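Local coordinates for protein WZI (Escherichia coli, PDB 2YNK) that is an outer membrane lectin, a carbohydrate-binding beta-barrel that underpins assembly of the group 1 capsule, at residues 321-326 with 374-379; 8-13 with 56-61; 385-390 with 412-417; 20-25 with 44-49. All blocks are in the same frame, centred on the assembly; numbering follows the deposited sequence.

In the fold
Two of the contacts lie in the wall of the closed antiparallel barrel and two in the N-terminal helical region packed against its inner side. Contact 4 falls within the stretch of chain between the segments of contact 2; contacts 1 and 3 follow in turn. Contacts 1 and 3, with centres about 14 Å apart, share a sheet, strands 368-377 and 383-393 being neighbours. Contact 2 lies about 13 Å from contact 1, centre to centre, and touches it: Arg57 NH1 comes to 3.0 Å from Thr378 O. Contact 4 joins loops at the ends of the same helices, about 28 Å from contact 3 between centres. The Arg57 side of contact 2 thus packs the N-terminal helices onto the barrel wall at contact 1.

Contact 1. Residues 321-326 with 374-379; sequences DAVNWY and VELITE
Val323 and Leu376 meet on the face that also carries Trp325 and Val374, with Val323 CG2 3.5 Å from Leu376 CD1. The leucine CG is anti to its backbone N (chi1 -178°), and its side chain slants across the valine. On the other face Asn324 and Glu375 run side by side in the same direction, their amide and carboxylate planes 31° apart; Asn324 ND2 is 3.3 Å from Glu375 OE2 and 3.6 Å from Ile377 CD1. Beneath these side chains the backbones pair as antiparallel strands, 322-326 with 374-377, neighbours in the wall of the outer membrane barrel. Ala322 with Ile377 and Asn324 with Glu375 are the hydrogen-bonded pairs, and Ile377 N gives a 2.8 Å bond to Ala322 O. Just beyond the strand ends the two chain segments are still joined by a side chain: Asp321 OD1 accepts from Glu379 N at 3.2 Å, on its anti side and 32° out of the carboxylate plane. Further out the two faces meet quite different surroundings. Trp318 packs on both Val323 and Leu376, and a bound dodecane touches Asp321 and Leu376, consistent with a surface turned to lipid. Helix 8-19 lies against the Asn324 face: Trp16 touches Ala322 and Asn324, while Asn324 OD1 is hydrogen-bonded to ND1 of His315, on the neighbouring strand 306-317.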
loop_
_atom_site.group_PDB
_atom_site.type_symbol
_atom_site.label_atom_id
_atom_site.label_comp_id
_atom_site.label_asym_id
_atom_site.label_seq_id
_atom_site.Cartn_x
_atom_site.Cartn_y
_atom_site.Cartn_z
ATOM N N ASP A 321 14.310 -12.739 -18.378
ATOM C CA ASP A 321 14.033 -11.553 -17.565
ATOM C C ASP A 321 12.544 -11.232 -17.584
ATOM O O ASP A 321 11.780 -11.826 -18.355
ATOM C CB ASP A 321 14.814 -10.334 -18.076
ATOM C CG ASP A 321 16.324 -10.498 -17.965
ATOM O OD1 ASP A 321 16.792 -11.411 -17.241
ATOM O OD2 ASP A 321 17.045 -9.693 -18.602
ATOM N N ALA A 322 12.146 -10.288 -16.732
ATOM C CA ALA A 322 10.755 -9.860 -16.622
ATOM C C ALA A 322 10.656 -8.332 -16.640
ATOM O O ALA A 322 11.519 -7.639 -16.090
ATOM C CB ALA A 322 10.144 -10.412 -15.349
ATOM N N VAL A 323 9.605 -7.815 -17.279
ATOM C CA VAL A 323 9.405 -6.382 -17.394
ATOM C C VAL A 323 8.038 -6.001 -16.859
ATOM O O VAL A 323 7.032 -6.565 -17.279
ATOM C CB VAL A 323 9.564 -5.900 -18.844
ATOM C CG1 VAL A 323 9.189 -4.429 -18.968
ATOM C CG2 VAL A 323 10.996 -6.105 -19.297
ATOM N N ASN A 324 8.032 -5.042 -15.920
ATOM C CA ASN A 324 6.816 -4.512 -15.281
ATOM C C ASN A 324 6.650 -3.053 -15.637
ATOM O O ASN A 324 7.610 -2.294 -15.553
ATOM C CB ASN A 324 6.941 -4.569 -13.765
ATOM C CG ASN A 324 6.653 -5.926 -13.194
ATOM O OD1 ASN A 324 5.507 -6.351 -13.141
ATOM N ND2 ASN A 324 7.691 -6.594 -12.705
ATOM N N TRP A 325 5.444 -2.641 -16.004
ATOM C CA TRP A 325 5.188 -1.224 -16.217
ATOM C C TRP A 325 3.785 -0.846 -15.874
ATOM O O TRP A 325 2.870 -1.664 -15.979
ATOM C CB TRP A 325 5.505 -0.823 -17.652
ATOM C CG TRP A 325 4.547 -1.396 -18.665
ATOM C CD1 TRP A 325 4.682 -2.573 -19.396
ATOM C CD2 TRP A 325 3.262 -0.832 -19.093
ATOM N NE1 TRP A 325 3.604 -2.766 -20.216
ATOM C CE2 TRP A 325 2.716 -1.766 -20.084
ATOM C CE3 TRP A 325 2.536 0.302 -18.766
ATOM C CZ2 TRP A 325 1.498 -1.549 -20.704
ATOM C CZ3 TRP A 325 1.307 0.510 -19.401
ATOM C CH2 TRP A 325 0.804 -0.393 -20.347
ATOM N N TYR A 326 3.605 0.399 -15.445
ATOM C CA TYR A 326 2.269 0.930 -15.228
ATOM C C TYR A 326 2.196 2.401 -15.616
ATOM O O TYR A 326 3.203 3.108 -15.620
ATOM C CB TYR A 326 1.802 0.696 -13.780
ATOM C CG TYR A 326 2.547 1.487 -12.728
ATOM C CD1 TYR A 326 2.428 2.873 -12.658
ATOM C CD2 TYR A 326 3.345 0.858 -11.784
ATOM C CE1 TYR A 326 3.099 3.606 -11.702
ATOM C CE2 TYR A 326 4.018 1.588 -10.821
ATOM C CZ TYR A 326 3.892 2.966 -10.789
ATOM O OH TYR A 326 4.561 3.718 -9.843
ATOM N N VAL A 374 8.576 1.896 -15.415
ATOM C CA VAL A 374 9.011 0.660 -16.034
ATOM C C VAL A 374 10.058 0.028 -15.131
ATOM O O VAL A 374 10.833 0.753 -14.501
ATOM C CB VAL A 374 9.677 0.928 -17.393
ATOM C CG1 VAL A 374 10.028 -0.387 -18.073
ATOM C CG2 VAL A 374 8.776 1.784 -18.267
ATOM N N GLU A 375 10.090 -1.305 -15.062
ATOM C CA GLU A 375 11.244 -1.996 -14.477
ATOM C C GLU A 375 11.572 -3.385 -15.070
ATOM O O GLU A 375 10.693 -4.204 -15.379
ATOM C CB GLU A 375 11.138 -2.094 -12.955
ATOM C CG GLU A 375 9.889 -2.789 -12.460
ATOM C CD GLU A 375 10.092 -3.599 -11.184
ATOM O OE1 GLU A 375 11.201 -3.550 -10.601
ATOM O OE2 GLU A 375 9.125 -4.295 -10.771
ATOM N N LEU A 376 12.873 -3.603 -15.224
ATOM C CA LEU A 376 13.428 -4.841 -15.685
ATOM C C LEU A 376 13.898 -5.601 -14.464
ATOM O O LEU A 376 14.528 -5.022 -13.576
ATOM C CB LEU A 376 14.619 -4.586 -16.612
ATOM C CG LEU A 376 15.251 -5.849 -17.211
ATOM C CD1 LEU A 376 14.391 -6.375 -18.345
ATOM C CD2 LEU A 376 16.664 -5.571 -17.686
ATOM N N ILE A 377 13.601 -6.901 -14.432
ATOM C CA ILE A 377 14.063 -7.762 -13.365
ATOM C C ILE A 377 14.812 -8.941 -13.982
ATOM O O ILE A 377 14.240 -9.755 -14.708
ATOM C CB ILE A 377 12.904 -8.225 -12.462
ATOM C CG1 ILE A 377 12.062 -7.012 -12.027
ATOM C CG2 ILE A 377 13.455 -8.937 -11.242
ATOM C CD1 ILE A 377 10.874 -7.329 -11.134
ATOM N N THR A 378 16.106 -9.006 -13.694
ATOM C CA THR A 378 16.965 -10.082 -14.156
ATOM C C THR A 378 16.599 -11.435 -13.545
ATOM O O THR A 378 15.972 -11.504 -12.480
ATOM C CB THR A 378 18.435 -9.795 -13.791
ATOM O OG1 THR A 378 18.758 -8.450 -14.152
ATOM C CG2 THR A 378 19.388 -10.764 -14.516
ATOM N N GLU A 379 16.996 -12.498 -14.246
ATOM C CA GLU A 379 17.047 -13.863 -13.704
ATOM C C GLU A 379 17.823 -13.855 -12.388
ATOM O O GLU A 379 17.409 -14.432 -11.392
ATOM C CB GLU A 379 17.743 -14.758 -14.740
ATOM C CG GLU A 379 18.001 -16.192 -14.322
ATOM C CD GLU A 379 18.408 -17.057 -15.499
ATOM O OE1 GLU A 379 18.881 -16.494 -16.520
ATOM O OE2 GLU A 379 18.246 -18.298 -15.407
#

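Contact 2. Residues 8-13 with 56-61; sequences NDLRND and ARINQR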
loop_
_atom_site.group_PDB
_atom_site.type_symbol
_atom_site.label_atom_id
_atom_site.label_comp_id
_atom_site.label_asym_id
_atom_site.label_seq_id
_atom_site.Cartn_x
_atom_site.Cartn_y
_atom_site.Cartn_z
ATOM N N ASN A 8 7.348 -4.299 -1.827
ATOM C CA ASN A 8 7.193 -3.809 -3.195
ATOM C C ASN A 8 7.702 -4.838 -4.207
ATOM O O ASN A 8 7.083 -5.045 -5.247
ATOM C CB ASN A 8 7.910 -2.473 -3.366
ATOM C CG ASN A 8 7.699 -1.865 -4.729
ATOM O OD1 ASN A 8 6.572 -1.725 -5.192
ATOM N ND2 ASN A 8 8.785 -1.484 -5.378
ATOM N N ASP A 9 8.833 -5.471 -3.889
ATOM C CA ASP A 9 9.386 -6.540 -4.712
ATOM C C ASP A 9 8.421 -7.714 -4.839
ATOM O O ASP A 9 8.195 -8.206 -5.948
ATOM C CB ASP A 9 10.737 -7.014 -4.162
ATOM C CG ASP A 9 11.888 -6.101 -4.562
ATOM O OD1 ASP A 9 11.649 -5.146 -5.333
ATOM O OD2 ASP A 9 13.038 -6.336 -4.114
ATOM N N LEU A 10 7.841 -8.136 -3.716
ATOM C CA LEU A 10 6.871 -9.241 -3.710
ATOM C C LEU A 10 5.652 -8.929 -4.573
ATOM O O LEU A 10 5.240 -9.746 -5.411
ATOM C CB LEU A 10 6.400 -9.555 -2.282
ATOM C CG LEU A 10 5.541 -10.819 -2.137
ATOM C CD1 LEU A 10 6.379 -12.047 -2.480
ATOM C CD2 LEU A 10 4.946 -10.951 -0.740
ATOM N N ARG A 11 5.080 -7.748 -4.343
ATOM C CA ARG A 11 3.862 -7.328 -5.020
ATOM C C ARG A 11 4.036 -7.318 -6.522
ATOM O O ARG A 11 3.155 -7.764 -7.234
ATOM C CB ARG A 11 3.407 -5.928 -4.556
ATOM C CG ARG A 11 2.283 -5.384 -5.426
ATOM C CD ARG A 11 1.486 -4.242 -4.834
ATOM N NE ARG A 11 0.398 -3.939 -5.760
ATOM C CZ ARG A 11 -0.171 -2.751 -5.943
ATOM N NH1 ARG A 11 0.208 -1.691 -5.244
ATOM N NH2 ARG A 11 -1.139 -2.628 -6.848
ATOM N N ASN A 12 5.149 -6.781 -7.005
ATOM C CA ASN A 12 5.370 -6.679 -8.445
ATOM C C ASN A 12 5.548 -8.083 -9.079
ATOM O O ASN A 12 5.046 -8.353 -10.172
ATOM C CB ASN A 12 6.571 -5.774 -8.749
ATOM C CG ASN A 12 6.363 -4.334 -8.276
ATOM O OD1 ASN A 12 7.141 -3.821 -7.471
ATOM N ND2 ASN A 12 5.312 -3.683 -8.766
ATOM N N ASP A 13 6.244 -8.969 -8.366
ATOM C CA ASP A 13 6.407 -10.352 -8.775
ATOM C C ASP A 13 5.064 -11.113 -8.796
ATOM O O ASP A 13 4.771 -11.834 -9.750
ATOM C CB ASP A 13 7.442 -11.055 -7.878
ATOM C CG ASP A 13 8.887 -10.780 -8.310
ATOM O OD1 ASP A 13 9.107 -9.830 -9.085
ATOM O OD2 ASP A 13 9.811 -11.513 -7.890
ATOM N N ALA A 56 9.847 -18.968 -8.569
ATOM C CA ALA A 56 10.785 -19.437 -7.550
ATOM C C ALA A 56 11.101 -18.320 -6.562
ATOM O O ALA A 56 11.434 -18.574 -5.401
ATOM C CB ALA A 56 12.064 -19.958 -8.200
ATOM N N ARG A 57 10.976 -17.084 -7.042
ATOM C CA ARG A 57 11.271 -15.884 -6.255
ATOM C C ARG A 57 10.253 -15.669 -5.142
ATOM O O ARG A 57 10.616 -15.211 -4.064
ATOM C CB ARG A 57 11.344 -14.656 -7.178
ATOM C CG ARG A 57 12.643 -13.868 -7.068
ATOM C CD ARG A 57 13.177 -13.445 -8.429
ATOM N NE ARG A 57 12.228 -12.613 -9.170
ATOM C CZ ARG A 57 12.390 -12.222 -10.437
ATOM N NH1 ARG A 57 13.469 -12.572 -11.135
ATOM N NH2 ARG A 57 11.461 -11.460 -11.014
ATOM N N ILE A 58 8.992 -16.023 -5.376
ATOM C CA ILE A 58 7.939 -15.799 -4.369
ATOM C C ILE A 58 8.277 -16.350 -2.979
ATOM O O ILE A 58 8.277 -15.606 -2.005
ATOM C CB ILE A 58 6.574 -16.359 -4.806
ATOM C CG1 ILE A 58 6.119 -15.737 -6.142
ATOM C CG2 ILE A 58 5.527 -16.134 -3.720
ATOM C CD1 ILE A 58 6.266 -14.239 -6.269
ATOM N N ASN A 59 8.563 -17.640 -2.878
ATOM C CA ASN A 59 8.915 -18.233 -1.576
ATOM C C ASN A 59 10.269 -17.752 -1.045
ATOM O O ASN A 59 10.461 -17.623 0.168
ATOM C CB ASN A 59 8.883 -19.771 -1.646
ATOM C CG ASN A 59 7.479 -20.332 -1.483
ATOM O OD1 ASN A 59 6.624 -19.723 -0.828
ATOM N ND2 ASN A 59 7.238 -21.503 -2.067
ATOM N N GLN A 60 11.204 -17.488 -1.952
ATOM C CA GLN A 60 12.489 -16.947 -1.560
ATOM C C GLN A 60 12.280 -15.615 -0.830
ATOM O O GLN A 60 12.919 -15.354 0.200
ATOM C CB GLN A 60 13.391 -16.743 -2.774
ATOM C CG GLN A 60 14.807 -16.330 -2.391
ATOM C CD GLN A 60 15.683 -15.945 -3.570
ATOM O OE1 GLN A 60 15.247 -15.945 -4.723
ATOM N NE2 GLN A 60 16.937 -15.604 -3.277
ATOM N N ARG A 61 11.379 -14.785 -1.359
ATOM C CA ARG A 61 11.121 -13.484 -0.774
ATOM C C ARG A 61 10.455 -13.625 0.592
ATOM O O ARG A 61 10.914 -13.024 1.561
ATOM C CB ARG A 61 10.275 -12.617 -1.717
ATOM C CG ARG A 61 10.120 -11.160 -1.292
ATOM C CD ARG A 61 11.451 -10.431 -1.167
ATOM N NE ARG A 61 11.272 -9.062 -0.670
ATOM C CZ ARG A 61 12.239 -8.287 -0.183
ATOM N NH1 ARG A 61 13.493 -8.704 -0.111
ATOM N NH2 ARG A 61 11.946 -7.068 0.241
#
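Asp13 and Arg57 form a salt bridge between two antiparallel helices, 8-19 and 49-65, whose short segments approach to 10.0 Å between axes, their directions 155° apart. The tight part of this helix pair is here. Arg57 NE meets Asp13 OD2 at 2.9 Å on the syn side but tilted out of the carboxylate plane, while the oxygen lies almost in the guanidinium plane and the N-H points straight at it (172°). A second bond, from Arg57 NH2 to Asp13 OD1 at 3.5 Å, is weak. OD2 also receives Arg383 NH2 from the barrel strand 383-393, so two arginines share this buried oxygen and would probably favour the charged form of the aspartate. Close by, Ile58 CD1 packs on Asp13 CB at 3.8 Å, while helix 34-42 touches the same isoleucine through Ile37 and Leu41. The other end of the contact is looser and partly exposed. Leu10 CD1 rests on the aliphatic stem of Arg61, 4.0 Å from its CB, and the guanidinium of Arg61 is held by salt bridges to Asp7, just before helix 8-19, and to Glu451 of the barrel. Asp9 meets that arginine only loosely: its CB lies over one guanidinium face, 4.1 Å from Arg61 NE.

Contact 3. Residues 385-390 with 412-417; sequences STRLVY and GIQLGW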
loop_
_atom_site.group_PDB
_atom_site.type_symbol
_atom_site.label_atom_id
_atom_site.label_comp_id
_atom_site.label_asym_id
_atom_site.label_seq_id
_atom_site.Cartn_x
_atom_site.Cartn_y
_atom_site.Cartn_z
ATOM N N SER A 385 14.856 0.232 -12.524
ATOM C CA SER A 385 13.585 0.920 -12.671
ATOM C C SER A 385 13.760 2.351 -13.146
ATOM O O SER A 385 14.812 2.959 -12.966
ATOM C CB SER A 385 12.796 0.866 -11.363
ATOM O OG SER A 385 13.658 0.638 -10.266
ATOM N N THR A 386 12.721 2.864 -13.791
ATOM C CA THR A 386 12.660 4.265 -14.172
ATOM C C THR A 386 11.248 4.779 -13.958
ATOM O O THR A 386 10.273 4.081 -14.250
ATOM C CB THR A 386 13.090 4.464 -15.625
ATOM O OG1 THR A 386 14.457 4.065 -15.746
ATOM C CG2 THR A 386 12.958 5.924 -16.040
ATOM N N ARG A 387 11.147 5.996 -13.433
ATOM C CA ARG A 387 9.860 6.543 -13.062
ATOM C C ARG A 387 9.761 8.013 -13.387
ATOM O O ARG A 387 10.577 8.795 -12.926
ATOM C CB ARG A 387 9.644 6.331 -11.577
ATOM C CG ARG A 387 8.329 6.879 -11.085
ATOM C CD ARG A 387 7.913 6.246 -9.774
ATOM N NE ARG A 387 6.855 7.050 -9.153
ATOM C CZ ARG A 387 7.054 8.079 -8.329
ATOM N NH1 ARG A 387 8.276 8.465 -7.981
ATOM N NH2 ARG A 387 6.008 8.722 -7.841
ATOM N N LEU A 388 8.774 8.378 -14.196
ATOM C CA LEU A 388 8.468 9.780 -14.476
ATOM C C LEU A 388 7.164 10.147 -13.783
ATOM O O LEU A 388 6.270 9.308 -13.639
ATOM C CB LEU A 388 8.335 10.025 -15.980
ATOM C CG LEU A 388 9.599 9.859 -16.825
ATOM C CD1 LEU A 388 9.252 9.808 -18.308
ATOM C CD2 LEU A 388 10.591 10.978 -16.550
ATOM N N VAL A 389 7.053 11.402 -13.363
ATOM C CA VAL A 389 5.861 11.862 -12.673
ATOM C C VAL A 389 5.638 13.367 -12.846
ATOM O O VAL A 389 6.576 14.152 -12.812
ATOM C CB VAL A 389 5.923 11.478 -11.177
ATOM C CG1 VAL A 389 7.338 11.605 -10.652
ATOM C CG2 VAL A 389 4.975 12.328 -10.351
ATOM N N TYR A 390 4.380 13.735 -13.065
ATOM C CA TYR A 390 3.921 15.117 -13.083
ATOM C C TYR A 390 2.857 15.230 -12.005
ATOM O O TYR A 390 1.948 14.400 -11.959
ATOM C CB TYR A 390 3.318 15.479 -14.446
ATOM C CG TYR A 390 2.565 16.800 -14.466
ATOM C CD1 TYR A 390 1.260 16.894 -13.969
ATOM C CD2 TYR A 390 3.155 17.952 -14.971
ATOM C CE1 TYR A 390 0.573 18.095 -13.974
ATOM C CE2 TYR A 390 2.473 19.159 -14.983
ATOM C CZ TYR A 390 1.183 19.223 -14.485
ATOM O OH TYR A 390 0.499 20.419 -14.496
ATOM N N GLY A 412 9.267 15.270 -12.159
ATOM C CA GLY A 412 10.396 14.499 -11.652
ATOM C C GLY A 412 10.648 13.175 -12.348
ATOM O O GLY A 412 9.742 12.569 -12.924
ATOM N N ILE A 413 11.904 12.744 -12.267
ATOM C CA ILE A 413 12.367 11.456 -12.760
ATOM C C ILE A 413 13.030 10.728 -11.594
ATOM O O ILE A 413 13.740 11.342 -10.796
ATOM C CB ILE A 413 13.377 11.632 -13.917
ATOM C CG1 ILE A 413 13.830 10.266 -14.470
ATOM C CG2 ILE A 413 14.575 12.461 -13.471
ATOM C CD1 ILE A 413 14.613 10.356 -15.770
ATOM N N GLN A 414 12.797 9.422 -11.488
ATOM C CA GLN A 414 13.396 8.636 -10.419
ATOM C C GLN A 414 13.886 7.301 -10.968
ATOM O O GLN A 414 13.114 6.529 -11.546
ATOM C CB GLN A 414 12.391 8.440 -9.290
ATOM C CG GLN A 414 12.953 7.742 -8.061
ATOM C CD GLN A 414 12.082 7.916 -6.825
ATOM O OE1 GLN A 414 10.923 8.341 -6.908
ATOM N NE2 GLN A 414 12.639 7.586 -5.665
ATOM N N LEU A 415 15.186 7.059 -10.821
ATOM C CA LEU A 415 15.796 5.807 -11.234
ATOM C C LEU A 415 16.010 4.957 -9.996
ATOM O O LEU A 415 16.154 5.491 -8.893
ATOM C CB LEU A 415 17.137 6.055 -11.920
ATOM C CG LEU A 415 17.157 7.002 -13.122
ATOM C CD1 LEU A 415 18.517 6.961 -13.796
ATOM C CD2 LEU A 415 16.050 6.683 -14.119
ATOM N N GLY A 416 16.019 3.639 -10.179
ATOM C CA GLY A 416 16.255 2.720 -9.074
ATOM C C GLY A 416 17.067 1.502 -9.483
ATOM O O GLY A 416 17.052 1.092 -10.643
ATOM N N TRP A 417 17.796 0.946 -8.519
ATOM C CA TRP A 417 18.459 -0.344 -8.681
ATOM C C TRP A 417 18.358 -1.121 -7.402
ATOM O O TRP A 417 18.568 -0.572 -6.305
ATOM C CB TRP A 417 19.918 -0.190 -9.077
ATOM C CG TRP A 417 20.638 -1.512 -9.132
ATOM C CD1 TRP A 417 20.683 -2.405 -10.194
ATOM C CD2 TRP A 417 21.427 -2.150 -8.071
ATOM N NE1 TRP A 417 21.428 -3.515 -9.877
ATOM C CE2 TRP A 417 21.900 -3.424 -8.622
ATOM C CE3 TRP A 417 21.776 -1.810 -6.777
ATOM C CZ2 TRP A 417 22.693 -4.287 -7.892
ATOM C CZ3 TRP A 417 22.577 -2.693 -6.045
ATOM C CH2 TRP A 417 23.022 -3.904 -6.591
#
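Arg387 and Gln414 stand side by side, pointing the same way, as a hydrogen-bonded pair of two antiparallel strands. Starting at the arginine's CB, the first neighbours are Gln414 O at 3.5 Å and Gln414 CB at 4.2 Å. CG lies anti to the backbone N (chi1 180°), and the chain runs extended to NE, which forms a salt bridge with Glu157. At the tip, NH1 comes to 2.9 Å from Gln414 OE1, the guanidinium and amide planes being 59° apart, and NH2 is hydrogen-bonded to Pro83 O. Val389 CG1 lies 4.0 Å above one guanidinium face, offset toward its rim. The amide of Gln414 is held from its other end, where NE2 gives hydrogen bonds to Ser430 OG and Gln84 OE1. The opposite face of the sheet is mostly apolar: Leu388 CD2 packs 3.9 Å from Ile413 CB, and Leu415 CD2 lies against Thr386, 3.5 Å from its OG1. One bound dodecane touches Thr386 and another Leu415, consistent with a membrane-facing surface. Both strands belong to the barrel wall: 383-393 is bonded on its far side to 368-377, and 408-422 to 425-435, while the loop residues Thr82 to Gln84 gather round the polar tips.

Contact 4. Residues 20-25 with 44-49; sequences RGVIHL and AKPSYS
Val22 and Lys45 join two irregular loops by a backbone bond in the N-terminal helical part of the chain, the first loop following helix 8-19 and the second linking helices 34-42 and 49-65. Lys45 N donates a hydrogen bond to Val22 O at 3.0 Å. The same oxygen takes a CA-H...O contact from Ala44 CA at 3.3 Å. Side chains fill in around this bond. Val22 CG1, anti to its backbone N (chi1 179°), lies 3.6 Å from Lys45 O and 4.3 Å from Pro46 CB, and Ile23 CG2 packs 3.7 Å from Ala44 CB. Arg20 reaches over from the helix end toward Tyr48: its NH2 is 3.9 Å from Tyr48 CD2, which lies at the guanidinium edge, with the two planes 72° apart. The arginine is secured by others, NE by a salt bridge to Glu51 and NH1 by a hydrogen bond to His315 O of the barrel. Glu51 also accepts from the backbone N of Ser47 and Tyr48, tying both loops to helix 49-65. The turn that brings Val22 here is a Schellman motif ending helix 8-19, with Gly21 at positive phi (75°).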
loop_
_atom_site.group_PDB
_atom_site.type_symbol
_atom_site.label_atom_id
_atom_site.label_comp_id
_atom_site.label_asym_id
_atom_site.label_seq_id
_atom_site.Cartn_x
_atom_site.Cartn_y
_atom_site.Cartn_z
ATOM N N ARG A 20 -0.435 -12.337 -16.051
ATOM C CA ARG A 20 -0.094 -13.266 -17.115
ATOM C C ARG A 20 -0.864 -14.570 -16.989
ATOM O O ARG A 20 -0.635 -15.481 -17.764
ATOM C CB ARG A 20 1.401 -13.583 -17.087
ATOM C CG ARG A 20 2.296 -12.407 -17.434
ATOM C CD ARG A 20 3.761 -12.807 -17.397
ATOM N NE ARG A 20 4.081 -13.782 -18.438
ATOM C CZ ARG A 20 4.285 -13.492 -19.720
ATOM N NH1 ARG A 20 4.209 -12.241 -20.153
ATOM N NH2 ARG A 20 4.564 -14.469 -20.581
ATOM N N GLY A 21 -1.750 -14.679 -16.001
ATOM C CA GLY A 21 -2.564 -15.878 -15.826
ATOM C C GLY A 21 -1.863 -17.098 -15.243
ATOM O O GLY A 21 -2.468 -18.160 -15.141
ATOM N N VAL A 22 -0.603 -16.964 -14.848
ATOM C CA VAL A 22 0.131 -18.069 -14.237
ATOM C C VAL A 22 -0.374 -18.409 -12.839
ATOM O O VAL A 22 -0.222 -19.540 -12.393
ATOM C CB VAL A 22 1.622 -17.745 -14.122
ATOM C CG1 VAL A 22 2.368 -18.895 -13.461
ATOM C CG2 VAL A 22 2.197 -17.413 -15.491
ATOM N N ILE A 23 -0.910 -17.409 -12.128
ATOM C CA ILE A 23 -1.637 -17.621 -10.865
ATOM C C ILE A 23 -2.875 -16.720 -10.800
ATOM O O ILE A 23 -3.037 -15.815 -11.624
ATOM C CB ILE A 23 -0.756 -17.400 -9.613
ATOM C CG1 ILE A 23 -0.110 -16.016 -9.613
ATOM C CG2 ILE A 23 0.320 -18.466 -9.518
ATOM C CD1 ILE A 23 0.901 -15.818 -8.496
ATOM N N HIS A 24 -3.765 -17.002 -9.849
ATOM C CA HIS A 24 -4.936 -16.167 -9.607
ATOM C C HIS A 24 -4.904 -15.730 -8.176
ATOM O O HIS A 24 -4.931 -16.565 -7.275
ATOM C CB HIS A 24 -6.210 -16.919 -9.940
ATOM C CG HIS A 24 -6.235 -17.446 -11.357
ATOM N ND1 HIS A 24 -6.189 -16.630 -12.433
ATOM C CD2 HIS A 24 -6.271 -18.753 -11.854
ATOM C CE1 HIS A 24 -6.205 -17.372 -13.558
ATOM N NE2 HIS A 24 -6.255 -18.671 -13.201
ATOM N N LEU A 25 -4.818 -14.420 -7.951
ATOM C CA LEU A 25 -4.549 -13.908 -6.624
ATOM C C LEU A 25 -4.801 -12.416 -6.528
ATOM O O LEU A 25 -4.189 -11.631 -7.255
ATOM C CB LEU A 25 -3.085 -14.164 -6.288
ATOM C CG LEU A 25 -2.632 -13.754 -4.898
ATOM C CD1 LEU A 25 -3.371 -14.606 -3.886
ATOM C CD2 LEU A 25 -1.129 -13.922 -4.761
ATOM N N ALA A 44 -0.325 -23.220 -9.877
ATOM C CA ALA A 44 0.376 -22.328 -10.791
ATOM C C ALA A 44 0.648 -23.043 -12.111
ATOM O O ALA A 44 1.178 -24.156 -12.127
ATOM C CB ALA A 44 1.682 -21.849 -10.173
ATOM N N LYS A 45 0.293 -22.384 -13.209
ATOM C CA LYS A 45 0.501 -22.916 -14.543
ATOM C C LYS A 45 1.482 -22.030 -15.314
ATOM O O LYS A 45 1.074 -21.122 -16.042
ATOM C CB LYS A 45 -0.841 -23.035 -15.272
ATOM C CG LYS A 45 -1.753 -24.106 -14.678
ATOM C CD LYS A 45 -3.019 -24.318 -15.502
ATOM C CE LYS A 45 -3.933 -25.372 -14.882
ATOM N NZ LYS A 45 -5.081 -25.736 -15.769
ATOM N N PRO A 46 2.790 -22.269 -15.122
ATOM C CA PRO A 46 3.796 -21.633 -15.961
ATOM C C PRO A 46 3.971 -22.369 -17.284
ATOM O O PRO A 46 3.694 -23.562 -17.368
ATOM C CB PRO A 46 5.072 -21.738 -15.122
ATOM C CG PRO A 46 4.866 -22.931 -14.258
ATOM C CD PRO A 46 3.390 -23.016 -14.000
ATOM N N SER A 47 4.400 -21.641 -18.311
ATOM C CA SER A 47 4.731 -22.231 -19.606
ATOM C C SER A 47 6.003 -21.650 -20.237
ATOM O O SER A 47 6.460 -22.145 -21.264
ATOM C CB SER A 47 3.553 -22.066 -20.564
ATOM O OG SER A 47 3.133 -20.717 -20.611
ATOM N N TYR A 48 6.569 -20.606 -19.632
ATOM C CA TYR A 48 7.843 -20.052 -20.078
ATOM C C TYR A 48 8.865 -20.113 -18.951
ATOM O O TYR A 48 8.501 -20.291 -17.792
ATOM C CB TYR A 48 7.657 -18.622 -20.561
ATOM C CG TYR A 48 6.728 -18.512 -21.747
ATOM C CD1 TYR A 48 7.192 -18.724 -23.042
ATOM C CD2 TYR A 48 5.382 -18.200 -21.576
ATOM C CE1 TYR A 48 6.343 -18.619 -24.131
ATOM C CE2 TYR A 48 4.523 -18.094 -22.656
ATOM C CZ TYR A 48 5.006 -18.302 -23.929
ATOM O OH TYR A 48 4.148 -18.201 -24.998
ATOM N N SER A 49 10.142 -19.990 -19.298
ATOM C CA SER A 49 11.223 -20.092 -18.318
ATOM C C SER A 49 11.254 -18.828 -17.467
ATOM O O SER A 49 11.501 -18.877 -16.257
ATOM C CB SER A 49 12.565 -20.285 -19.018
ATOM O OG SER A 49 12.379 -20.842 -20.307
#